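Local coordinates for protein cysteine protease (Xylella fastidiosa, PDB 3OIS) that probably hydrolyses peptide bonds as a papain-family cysteine protease and binds the nucleotide uridine-5'-diphosphate, at residues Cys197-Tyr211 / Tyr273-Val285. Residues are numbered along the deposited sequence; the frame is centred on the assembly and turned at random.
Sequences CLAVGSPFVFGFSVY and YISNTQLADDFWV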
loop_
_atom_site.group_PDB
_atom_site.type_symbol
_atom_site.label_atom_id
_atom_site.label_comp_id
_atom_site.label_asym_id
_atom_site.label_seq_id
_atom_site.Cartn_x
_atom_site.Cartn_y
_atom_site.Cartn_z
ATOM N N CYS A 197 -3.645 -5.305 -15.941
ATOM C CA CYS A 197 -4.294 -5.489 -14.631
ATOM C C CYS A 197 -5.372 -4.387 -14.426
ATOM O O CYS A 197 -6.539 -4.662 -14.079
ATOM C CB CYS A 197 -3.218 -5.415 -13.516
ATOM S SG CYS A 197 -3.815 -5.868 -11.890
ATOM N N LEU A 198 -4.946 -3.130 -14.632
ATOM C CA LEU A 198 -5.865 -2.013 -14.429
ATOM C C LEU A 198 -7.013 -2.035 -15.482
ATOM O O LEU A 198 -8.149 -1.631 -15.169
ATOM C CB LEU A 198 -5.071 -0.708 -14.516
ATOM C CG LEU A 198 -4.067 -0.503 -13.354
ATOM C CD1 LEU A 198 -3.044 0.599 -13.823
ATOM C CD2 LEU A 198 -4.798 -0.146 -12.036
ATOM N N ALA A 199 -6.655 -2.425 -16.695
ATOM C CA ALA A 199 -7.648 -2.495 -17.784
ATOM C C ALA A 199 -8.860 -3.399 -17.537
ATOM O O ALA A 199 -9.987 -3.131 -18.093
ATOM C CB ALA A 199 -6.993 -2.872 -19.073
ATOM N N VAL A 200 -8.685 -4.450 -16.771
ATOM C CA VAL A 200 -9.780 -5.331 -16.482
ATOM C C VAL A 200 -10.453 -4.898 -15.192
ATOM O O VAL A 200 -11.325 -5.598 -14.657
ATOM C CB VAL A 200 -9.410 -6.829 -16.467
ATOM C CG1 VAL A 200 -8.740 -7.274 -17.775
ATOM C CG2 VAL A 200 -8.447 -7.148 -15.278
ATOM N N GLY A 201 -9.990 -3.770 -14.645
ATOM C CA GLY A 201 -10.628 -3.213 -13.416
ATOM C C GLY A 201 -10.046 -3.618 -12.076
ATOM O O GLY A 201 -10.712 -3.433 -11.028
ATOM N N SER A 202 -8.812 -4.111 -12.090
ATOM C CA SER A 202 -8.142 -4.503 -10.838
ATOM C C SER A 202 -6.986 -3.533 -10.459
ATOM O O SER A 202 -6.050 -3.384 -11.169
ATOM C CB SER A 202 -7.576 -5.920 -10.970
ATOM O OG SER A 202 -8.581 -6.843 -11.276
ATOM N N PRO A 203 -7.091 -2.864 -9.336
ATOM C CA PRO A 203 -5.948 -2.095 -8.803
ATOM C C PRO A 203 -4.861 -3.068 -8.312
ATOM O O PRO A 203 -5.154 -4.234 -8.004
ATOM C CB PRO A 203 -6.532 -1.438 -7.560
ATOM C CG PRO A 203 -7.873 -1.394 -7.785
ATOM C CD PRO A 203 -8.192 -2.801 -8.379
ATOM N N PHE A 204 -3.642 -2.508 -8.119
ATOM C CA PHE A 204 -2.595 -3.351 -7.485
ATOM C C PHE A 204 -1.835 -2.498 -6.487
ATOM O O PHE A 204 -1.850 -1.264 -6.566
ATOM C CB PHE A 204 -1.652 -3.905 -8.609
ATOM C CG PHE A 204 -1.014 -2.864 -9.449
ATOM C CD1 PHE A 204 0.177 -2.236 -9.059
ATOM C CD2 PHE A 204 -1.505 -2.594 -10.732
ATOM C CE1 PHE A 204 0.751 -1.243 -9.851
ATOM C CE2 PHE A 204 -0.856 -1.615 -11.577
ATOM C CZ PHE A 204 0.290 -0.984 -11.126
ATOM N N VAL A 205 -1.238 -3.181 -5.515
ATOM C CA VAL A 205 -0.386 -2.506 -4.542
ATOM C C VAL A 205 1.029 -2.792 -4.919
ATOM O O VAL A 205 1.306 -3.830 -5.520
ATOM C CB VAL A 205 -0.583 -2.977 -3.086
ATOM C CG1 VAL A 205 -1.941 -2.520 -2.564
ATOM C CG2 VAL A 205 -0.334 -4.482 -2.969
ATOM N N PHE A 206 1.897 -1.805 -4.647
ATOM C CA PHE A 206 3.326 -2.009 -4.848
ATOM C C PHE A 206 4.121 -1.109 -3.980
ATOM O O PHE A 206 3.570 -0.234 -3.311
ATOM C CB PHE A 206 3.706 -1.794 -6.314
ATOM C CG PHE A 206 3.670 -0.356 -6.744
ATOM C CD1 PHE A 206 2.408 0.276 -6.995
ATOM C CD2 PHE A 206 4.832 0.370 -6.860
ATOM C CE1 PHE A 206 2.402 1.655 -7.426
ATOM C CE2 PHE A 206 4.868 1.730 -7.247
ATOM C CZ PHE A 206 3.643 2.382 -7.574
ATOM N N GLY A 207 5.430 -1.384 -3.925
ATOM C CA GLY A 207 6.356 -0.706 -3.031
ATOM C C GLY A 207 7.315 0.115 -3.877
ATOM O O GLY A 207 7.639 -0.233 -5.036
ATOM N N PHE A 208 7.809 1.228 -3.389
ATOM C CA PHE A 208 8.812 1.903 -4.150
ATOM C C PHE A 208 9.767 2.719 -3.257
ATOM O O PHE A 208 9.426 3.082 -2.093
ATOM C CB PHE A 208 8.169 2.812 -5.238
ATOM C CG PHE A 208 7.309 3.950 -4.722
ATOM C CD1 PHE A 208 5.963 3.747 -4.292
ATOM C CD2 PHE A 208 7.822 5.261 -4.718
ATOM C CE1 PHE A 208 5.159 4.870 -3.919
ATOM C CE2 PHE A 208 7.016 6.372 -4.353
ATOM C CZ PHE A 208 5.706 6.165 -3.906
ATOM N N SER A 209 10.926 3.058 -3.802
ATOM C CA SER A 209 11.830 3.953 -3.052
ATOM C C SER A 209 11.433 5.373 -3.278
ATOM O O SER A 209 11.211 5.773 -4.444
ATOM C CB SER A 209 13.269 3.741 -3.518
ATOM O OG SER A 209 13.678 2.436 -3.092
ATOM N N VAL A 210 11.481 6.131 -2.204
ATOM C CA VAL A 210 11.119 7.572 -2.205
ATOM C C VAL A 210 12.360 8.438 -2.094
ATOM O O VAL A 210 13.229 8.127 -1.257
ATOM C CB VAL A 210 10.161 7.899 -1.035
ATOM C CG1 VAL A 210 9.944 9.433 -0.899
ATOM C CG2 VAL A 210 8.902 7.133 -1.201
ATOM N N TYR A 211 12.503 9.481 -2.963
ATOM C CA TYR A 211 13.725 10.323 -2.968
ATOM C C TYR A 211 13.347 11.762 -2.600
ATOM O O TYR A 211 12.156 12.169 -2.728
ATOM C CB TYR A 211 14.358 10.304 -4.371
ATOM C CG TYR A 211 15.056 8.994 -4.623
ATOM C CD1 TYR A 211 16.464 8.914 -4.465
ATOM C CD2 TYR A 211 14.350 7.843 -4.924
ATOM C CE1 TYR A 211 17.111 7.743 -4.699
ATOM C CE2 TYR A 211 15.010 6.658 -5.142
ATOM C CZ TYR A 211 16.393 6.623 -5.033
ATOM O OH TYR A 211 17.067 5.434 -5.181
ATOM N N TYR A 273 9.547 5.287 -13.966
ATOM C CA TYR A 273 9.796 5.106 -12.542
ATOM C C TYR A 273 9.251 3.721 -12.163
ATOM O O TYR A 273 9.987 2.870 -11.635
ATOM C CB TYR A 273 9.072 6.231 -11.816
ATOM C CG TYR A 273 9.482 6.470 -10.352
ATOM C CD1 TYR A 273 9.815 7.759 -9.968
ATOM C CD2 TYR A 273 9.552 5.435 -9.381
ATOM C CE1 TYR A 273 10.144 8.058 -8.698
ATOM C CE2 TYR A 273 9.974 5.727 -8.061
ATOM C CZ TYR A 273 10.215 7.055 -7.718
ATOM O OH TYR A 273 10.620 7.418 -6.449
ATOM N N ILE A 274 7.955 3.487 -12.417
ATOM C CA ILE A 274 7.354 2.235 -11.982
ATOM C C ILE A 274 7.988 0.971 -12.601
ATOM O O ILE A 274 7.977 -0.102 -11.972
ATOM C CB ILE A 274 5.807 2.273 -12.242
ATOM C CG1 ILE A 274 5.078 1.350 -11.267
ATOM C CG2 ILE A 274 5.552 1.973 -13.756
ATOM C CD1 ILE A 274 3.456 1.546 -11.259
ATOM N N SER A 275 8.524 1.090 -13.811
ATOM C CA SER A 275 9.070 -0.060 -14.515
ATOM C C SER A 275 10.536 -0.302 -14.191
ATOM O O SER A 275 11.051 -1.295 -14.630
ATOM C CB SER A 275 8.861 0.154 -16.039
ATOM O OG SER A 275 9.711 1.177 -16.511
ATOM N N ASN A 276 11.157 0.596 -13.412
ATOM C CA ASN A 276 12.548 0.440 -12.986
ATOM C C ASN A 276 12.681 -0.516 -11.778
ATOM O O ASN A 276 12.152 -0.242 -10.705
ATOM C CB ASN A 276 13.182 1.816 -12.736
ATOM C CG ASN A 276 14.701 1.741 -12.536
ATOM O OD1 ASN A 276 15.211 0.728 -12.127
ATOM N ND2 ASN A 276 15.425 2.818 -12.890
ATOM N N THR A 277 13.357 -1.666 -11.975
ATOM C CA THR A 277 13.514 -2.646 -10.909
ATOM C C THR A 277 14.302 -2.114 -9.725
ATOM O O THR A 277 14.173 -2.701 -8.626
ATOM C CB THR A 277 14.200 -3.935 -11.413
ATOM O OG1 THR A 277 15.460 -3.576 -11.995
ATOM C CG2 THR A 277 13.296 -4.608 -12.369
ATOM N N GLN A 278 15.036 -0.997 -9.899
ATOM C CA GLN A 278 15.790 -0.328 -8.855
ATOM C C GLN A 278 14.977 0.752 -8.110
ATOM O O GLN A 278 15.447 1.412 -7.200
ATOM C CB GLN A 278 17.050 0.269 -9.486
ATOM C CG GLN A 278 18.336 -0.188 -8.809
ATOM C CD GLN A 278 19.547 0.548 -9.342
ATOM O OE1 GLN A 278 19.593 0.946 -10.510
ATOM N NE2 GLN A 278 20.492 0.771 -8.491
ATOM N N LEU A 279 13.728 0.932 -8.537
ATOM C CA LEU A 279 12.870 1.985 -7.980
ATOM C C LEU A 279 11.559 1.458 -7.432
ATOM O O LEU A 279 11.026 2.043 -6.495
ATOM C CB LEU A 279 12.502 3.069 -9.030
ATOM C CG LEU A 279 13.671 3.970 -9.420
ATOM C CD1 LEU A 279 13.262 4.897 -10.584
ATOM C CD2 LEU A 279 14.106 4.824 -8.281
ATOM N N ALA A 280 11.014 0.403 -8.032
ATOM C CA ALA A 280 9.711 -0.106 -7.543
ATOM C C ALA A 280 9.766 -1.611 -7.527
ATOM O O ALA A 280 10.557 -2.191 -8.277
ATOM C CB ALA A 280 8.578 0.448 -8.447
ATOM N N ASP A 281 8.962 -2.290 -6.741
ATOM C CA ASP A 281 8.971 -3.727 -6.745
ATOM C C ASP A 281 7.690 -4.192 -6.027
ATOM O O ASP A 281 6.908 -3.381 -5.550
ATOM C CB ASP A 281 10.224 -4.168 -6.006
ATOM C CG ASP A 281 10.544 -5.641 -6.151
ATOM O OD1 ASP A 281 11.530 -6.017 -5.420
ATOM O OD2 ASP A 281 9.968 -6.382 -6.967
ATOM N N ASP A 282 7.460 -5.502 -5.940
ATOM C CA ASP A 282 6.450 -6.110 -5.070
ATOM C C ASP A 282 5.036 -5.644 -5.443
ATOM O O ASP A 282 4.277 -5.145 -4.609
ATOM C CB ASP A 282 6.777 -5.961 -3.550
ATOM C CG ASP A 282 8.125 -6.619 -3.203
ATOM O OD1 ASP A 282 8.408 -7.706 -3.798
ATOM O OD2 ASP A 282 8.969 -5.953 -2.525
ATOM N N PHE A 283 4.742 -5.881 -6.706
ATOM C CA PHE A 283 3.413 -5.578 -7.292
ATOM C C PHE A 283 2.499 -6.768 -7.018
ATOM O O PHE A 283 2.818 -7.866 -7.450
ATOM C CB PHE A 283 3.581 -5.463 -8.809
ATOM C CG PHE A 283 4.475 -4.310 -9.243
ATOM C CD1 PHE A 283 3.945 -3.043 -9.421
ATOM C CD2 PHE A 283 5.851 -4.465 -9.306
ATOM C CE1 PHE A 283 4.704 -1.977 -9.720
ATOM C CE2 PHE A 283 6.696 -3.345 -9.616
ATOM C CZ PHE A 283 6.121 -2.103 -9.882
ATOM N N TRP A 284 1.394 -6.570 -6.312
ATOM C CA TRP A 284 0.466 -7.674 -5.886
ATOM C C TRP A 284 -0.969 -7.267 -6.135
ATOM O O TRP A 284 -1.347 -6.060 -5.944
ATOM C CB TRP A 284 0.499 -7.872 -4.403
ATOM C CG TRP A 284 1.761 -8.588 -3.917
ATOM C CD1 TRP A 284 2.815 -8.003 -3.306
ATOM C CD2 TRP A 284 1.975 -10.020 -3.876
ATOM N NE1 TRP A 284 3.734 -9.011 -2.886
ATOM C CE2 TRP A 284 3.213 -10.236 -3.219
ATOM C CE3 TRP A 284 1.211 -11.140 -4.275
ATOM C CZ2 TRP A 284 3.725 -11.528 -3.009
ATOM C CZ3 TRP A 284 1.746 -12.449 -4.119
ATOM C CH2 TRP A 284 2.982 -12.609 -3.488
ATOM N N VAL A 285 -1.745 -8.291 -6.501
ATOM C CA VAL A 285 -3.235 -8.196 -6.684
ATOM C C VAL A 285 -3.876 -9.138 -5.702
ATOM O O VAL A 285 -3.402 -10.277 -5.525
ATOM C CB VAL A 285 -3.653 -8.662 -8.080
ATOM C CG1 VAL A 285 -5.175 -8.417 -8.306
ATOM C CG2 VAL A 285 -2.856 -7.975 -9.094
HETATM O O HOH W 1 15.671 3.159 -5.435
HETATM O O HOH W 2 10.619 9.752 -5.082
#
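F206 lies against F283 from its first side-chain carbon on: CB is 3.4 Å from F283 CD1, and CG lies almost as close to F283 CE1. With CG held between the backbone N and the carbonyl carbon (chi1 72°), the ring runs alongside that of F283, planes 11° from parallel but slid so far that they barely overlap. Further out, CD2 and CE2 graze the methyl of A280. CE1 and CZ both meet I274 CD1, CZ at 3.8 Å; this methyl comes in over one face of the ring, a CH-pi contact, while also reaching the edge of the F204 ring. F204 completes the aromatic cluster, its CE1 3.7 Å from F283 CD1.

Beneath these rings, strands 204-211 and 280-285 run antiparallel. V205 and W284 exchange two backbone hydrogen bonds, as do G207 and D281, and between the pairs the register slips by one residue. D282 occupies this beta bulge with left-handed backbone angles, and its O takes a CA-H...O contact from F206 CA at 3.3 Å. Its carboxylate turns elsewhere, to Y35 and R186.

At the far end S209 N donates to L279 O, and the hydroxyl of Y273 donates to S209 O at 2.7 Å, in the carbonyl plane. The same hydroxyl accepts from a water that in turn accepts the N-H of Y211, so both direct and water-borne bonds tie helix 271-274 to the strand. L279 CD2 packs against Y211 CE2.

On the face opposite the phenyl rings, V205 and W284 pack on helix 126-135, and the indole, its NE1 bonded to D38, lies about 4 Å from bound UDP at the nearest atoms. Strand 204-211 also pairs with strand 233-245, making this bulged ladder part of the antiparallel beta-barrel domain of the papain fold.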